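Local coordinates for PBP5 (Haemophilus influenzae, PDB 3A3J), which removes the terminal D-alanine from peptidoglycan precursor peptides, acting as a serine D-alanyl-D-alanine carboxypeptidase of the S11 peptidase family, at residues 78-83 against 177-182. Numbering follows the deposited sequence.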
ATOM      1  N   MET A  78      11.515 -15.735  14.571  1.00 25.54           N
ATOM      2  CA  MET A  78      12.535 -16.262  13.721  1.00 26.44           C
ATOM      3  C   MET A  78      13.603 -17.120  14.475  1.00 27.04           C
ATOM      4  O   MET A  78      14.499 -17.687  13.878  1.00 24.12           O
ATOM      5  CB  MET A  78      13.098 -15.125  12.864  1.00 26.49           C
ATOM      6  CG  MET A  78      14.545 -14.813  12.968  1.00 27.95           C
ATOM      7  SD  MET A  78      14.825 -13.417  11.910  1.00 27.23           S
ATOM      8  CE  MET A  78      16.375 -13.836  11.096  1.00 27.20           C
ATOM      9  N   PHE A  79      13.416 -17.269  15.783  1.00 28.58           N
ATOM     10  CA  PHE A  79      14.377 -17.989  16.672  1.00 29.30           C
ATOM     11  C   PHE A  79      15.760 -17.394  16.838  1.00 29.64           C
ATOM     12  O   PHE A  79      16.748 -18.114  16.681  1.00 30.78           O
ATOM     13  CB  PHE A  79      14.435 -19.502  16.390  1.00 30.04           C
ATOM     14  CG  PHE A  79      13.112 -20.166  16.458  1.00 30.10           C
ATOM     15  CD1 PHE A  79      12.645 -20.709  17.643  1.00 31.05           C
ATOM     16  CD2 PHE A  79      12.298 -20.231  15.310  1.00 31.04           C
ATOM     17  CE1 PHE A  79      11.380 -21.300  17.701  1.00 33.14           C
ATOM     18  CE2 PHE A  79      11.059 -20.824  15.350  1.00 29.84           C
ATOM     19  CZ  PHE A  79      10.569 -21.365  16.517  1.00 30.33           C
ATOM     20  N   LEU A  80      15.822 -16.094  17.198  1.00 28.63           N
ATOM     21  CA  LEU A  80      17.107 -15.373  17.436  1.00 28.35           C
ATOM     22  C   LEU A  80      17.681 -15.825  18.770  1.00 27.06           C
ATOM     23  O   LEU A  80      16.979 -15.754  19.789  1.00 25.95           O
ATOM     24  CB  LEU A  80      16.900 -13.848  17.477  1.00 26.75           C
ATOM     25  CG  LEU A  80      16.344 -13.212  16.187  1.00 28.96           C
ATOM     26  CD1 LEU A  80      16.256 -11.734  16.369  1.00 29.50           C
ATOM     27  CD2 LEU A  80      17.181 -13.546  14.937  1.00 27.38           C
ATOM     28  N   ASP A  81      18.915 -16.310  18.758  1.00 27.70           N
ATOM     29  CA  ASP A  81      19.566 -16.776  20.024  1.00 29.16           C
ATOM     30  C   ASP A  81      20.402 -15.672  20.672  1.00 29.45           C
ATOM     31  O   ASP A  81      21.010 -14.838  19.994  1.00 28.22           O
ATOM     32  CB  ASP A  81      20.461 -17.974  19.772  1.00 30.13           C
ATOM     33  CG  ASP A  81      19.667 -19.224  19.574  1.00 32.78           C
ATOM     34  OD1 ASP A  81      18.548 -19.310  20.139  1.00 33.77           O
ATOM     35  OD2 ASP A  81      20.128 -20.078  18.816  1.00 34.30           O
ATOM     36  N   LEU A  82      20.402 -15.673  21.995  1.00 31.56           N
ATOM     37  CA  LEU A  82      21.086 -14.683  22.794  1.00 32.70           C
ATOM     38  C   LEU A  82      22.547 -14.663  22.410  1.00 33.36           C
ATOM     39  O   LEU A  82      23.149 -15.685  22.138  1.00 34.20           O
ATOM     40  CB  LEU A  82      20.911 -15.023  24.270  1.00 33.54           C
ATOM     41  CG  LEU A  82      21.395 -13.990  25.289  1.00 36.33           C
ATOM     42  CD1 LEU A  82      20.642 -12.710  25.079  1.00 30.72           C
ATOM     43  CD2 LEU A  82      21.181 -14.453  26.735  1.00 37.19           C
ATOM     44  N   ASN A  83      23.098 -13.483  22.279  1.00 34.70           N
ATOM     45  CA  ASN A  83      24.534 -13.338  22.054  1.00 36.09           C
ATOM     46  C   ASN A  83      25.007 -13.789  20.692  1.00 36.41           C
ATOM     47  O   ASN A  83      26.164 -14.146  20.524  1.00 37.23           O
ATOM     48  CB  ASN A  83      25.352 -14.025  23.177  1.00 37.43           C
ATOM     49  CG  ASN A  83      26.829 -13.650  23.132  1.00 43.38           C
ATOM     50  OD1 ASN A  83      27.189 -12.476  22.930  1.00 49.92           O
ATOM     51  ND2 ASN A  83      27.696 -14.650  23.263  1.00 48.27           N
ATOM     52  N   PHE A 177      11.409 -19.384   4.736  1.00 26.59           N
ATOM     53  CA  PHE A 177      12.695 -18.734   5.091  1.00 26.54           C
ATOM     54  C   PHE A 177      13.342 -19.653   6.091  1.00 26.18           C
ATOM     55  O   PHE A 177      12.721 -20.073   7.067  1.00 25.71           O
ATOM     56  CB  PHE A 177      12.427 -17.352   5.761  1.00 25.22           C
ATOM     57  CG  PHE A 177      13.659 -16.677   6.404  1.00 25.20           C
ATOM     58  CD1 PHE A 177      14.820 -16.476   5.690  1.00 25.65           C
ATOM     59  CD2 PHE A 177      13.588 -16.142   7.683  1.00 20.58           C
ATOM     60  CE1 PHE A 177      15.898 -15.828   6.271  1.00 24.53           C
ATOM     61  CE2 PHE A 177      14.688 -15.438   8.251  1.00 21.72           C
ATOM     62  CZ  PHE A 177      15.796 -15.257   7.531  1.00 21.38           C
ATOM     63  N   THR A 178      14.607 -19.900   5.894  1.00 25.73           N
ATOM     64  CA  THR A 178      15.289 -20.759   6.820  1.00 28.77           C
ATOM     65  C   THR A 178      16.290 -19.943   7.679  1.00 27.65           C
ATOM     66  O   THR A 178      17.070 -19.221   7.161  1.00 29.18           O
ATOM     67  CB  THR A 178      15.985 -21.882   5.991  1.00 28.42           C
ATOM     68  OG1 THR A 178      14.965 -22.655   5.352  1.00 30.52           O
ATOM     69  CG2 THR A 178      16.869 -22.804   6.864  1.00 30.33           C
ATOM     70  N   PHE A 179      16.307 -20.125   8.983  1.00 27.63           N
ATOM     71  CA  PHE A 179      17.303 -19.418   9.773  1.00 27.11           C
ATOM     72  C   PHE A 179      17.551 -20.201  11.032  1.00 27.80           C
ATOM     73  O   PHE A 179      16.622 -20.793  11.621  1.00 28.11           O
ATOM     74  CB  PHE A 179      16.807 -17.976  10.147  1.00 25.22           C
ATOM     75  CG  PHE A 179      17.776 -17.213  11.011  1.00 25.84           C
ATOM     76  CD1 PHE A 179      18.848 -16.565  10.455  1.00 26.17           C
ATOM     77  CD2 PHE A 179      17.664 -17.247  12.421  1.00 27.31           C
ATOM     78  CE1 PHE A 179      19.822 -15.906  11.279  1.00 25.44           C
ATOM     79  CE2 PHE A 179      18.617 -16.557  13.238  1.00 31.09           C
ATOM     80  CZ  PHE A 179      19.692 -15.901  12.640  1.00 27.58           C
ATOM     81  N   ASN A 180      18.783 -20.136  11.528  1.00 30.41           N
ATOM     82  CA  ASN A 180      19.088 -20.908  12.723  1.00 30.55           C
ATOM     83  C   ASN A 180      18.552 -22.329  12.567  1.00 31.30           C
ATOM     84  O   ASN A 180      17.915 -22.868  13.464  1.00 30.38           O
ATOM     85  CB  ASN A 180      18.463 -20.262  13.938  1.00 30.79           C
ATOM     86  CG  ASN A 180      19.152 -20.718  15.251  1.00 30.36           C
ATOM     87  OD1 ASN A 180      20.230 -21.287  15.190  1.00 30.51           O
ATOM     88  ND2 ASN A 180      18.508 -20.525  16.394  1.00 26.63           N
ATOM     89  N   LYS A 181      18.762 -22.915  11.389  1.00 33.62           N
ATOM     90  CA  LYS A 181      18.267 -24.296  11.112  1.00 36.29           C
ATOM     91  C   LYS A 181      16.777 -24.559  11.192  1.00 35.33           C
ATOM     92  O   LYS A 181      16.420 -25.704  11.133  1.00 36.19           O
ATOM     93  CB  LYS A 181      18.897 -25.336  12.074  1.00 36.76           C
ATOM     94  CG  LYS A 181      20.411 -25.322  12.097  1.00 40.43           C
ATOM     95  CD  LYS A 181      21.019 -26.155  13.245  1.00 44.86           C
ATOM     96  CE  LYS A 181      22.373 -26.638  12.761  1.00 47.56           C
ATOM     97  NZ  LYS A 181      22.761 -25.836  11.540  1.00 45.10           N
ATOM     98  N   ILE A 182      15.924 -23.548  11.381  1.00 34.55           N
ATOM     99  CA  ILE A 182      14.503 -23.712  11.372  1.00 31.69           C
ATOM    100  C   ILE A 182      13.980 -23.098  10.018  1.00 32.75           C
ATOM    101  O   ILE A 182      14.380 -21.998   9.612  1.00 31.84           O
ATOM    102  CB  ILE A 182      13.887 -22.957  12.525  1.00 32.31           C
ATOM    103  CG1 ILE A 182      14.666 -23.243  13.828  1.00 36.08           C
ATOM    104  CG2 ILE A 182      12.389 -23.232  12.638  1.00 28.13           C
ATOM    105  CD1 ILE A 182      14.160 -24.383  14.595  1.00 36.69           C
TER
HETATM  106  O   HOH W   1      13.844 -19.645  12.027  1.00 29.48           O
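M78 lays its terminal methyl over one face of the F179 ring, with CE 3.7 Å from the ring centroid and 12° off the ring normal, a CH-pi contact. The sulfur, SD, lies farther off and oblique, in a Met-aromatic contact in which the methyl is the nearer group. A bend at chi3 (-138°) carries CE there, and the same carbon also meets the edge of the F177 ring, 3.7 Å from F177 CE2. L80 crosses F179 at about a right angle, its CD2 3.7 Å from F179 CE2. These rings belong to a two-stranded antiparallel hairpin, strands 176-179 and 182-185, closed by a type I' turn from F179 to I182. The hairpin packs on the loop between strands 60-62 and 85-87, with helix 88-98 touching both, and M78 lies about 9 Å, side chain to side chain, from K39 and S99, the likely active-site residues, too far to touch them. At the turn, the side-chain amide of N180 binds two acceptors of the loop. Its ND2 donates to F79 O at 3.0 Å, nearly along the C=O axis, and to D81 OD2 at 2.9 Å, which it meets from above the carboxylate plane; both bonds are bent and tilted from the amide plane. A water lies within hydrogen-bonding distance of both M78 O and F179 O, between the two backbones. F79 crosses I182 similarly, F79 CE2 lying 3.9 Å from I182 CG2.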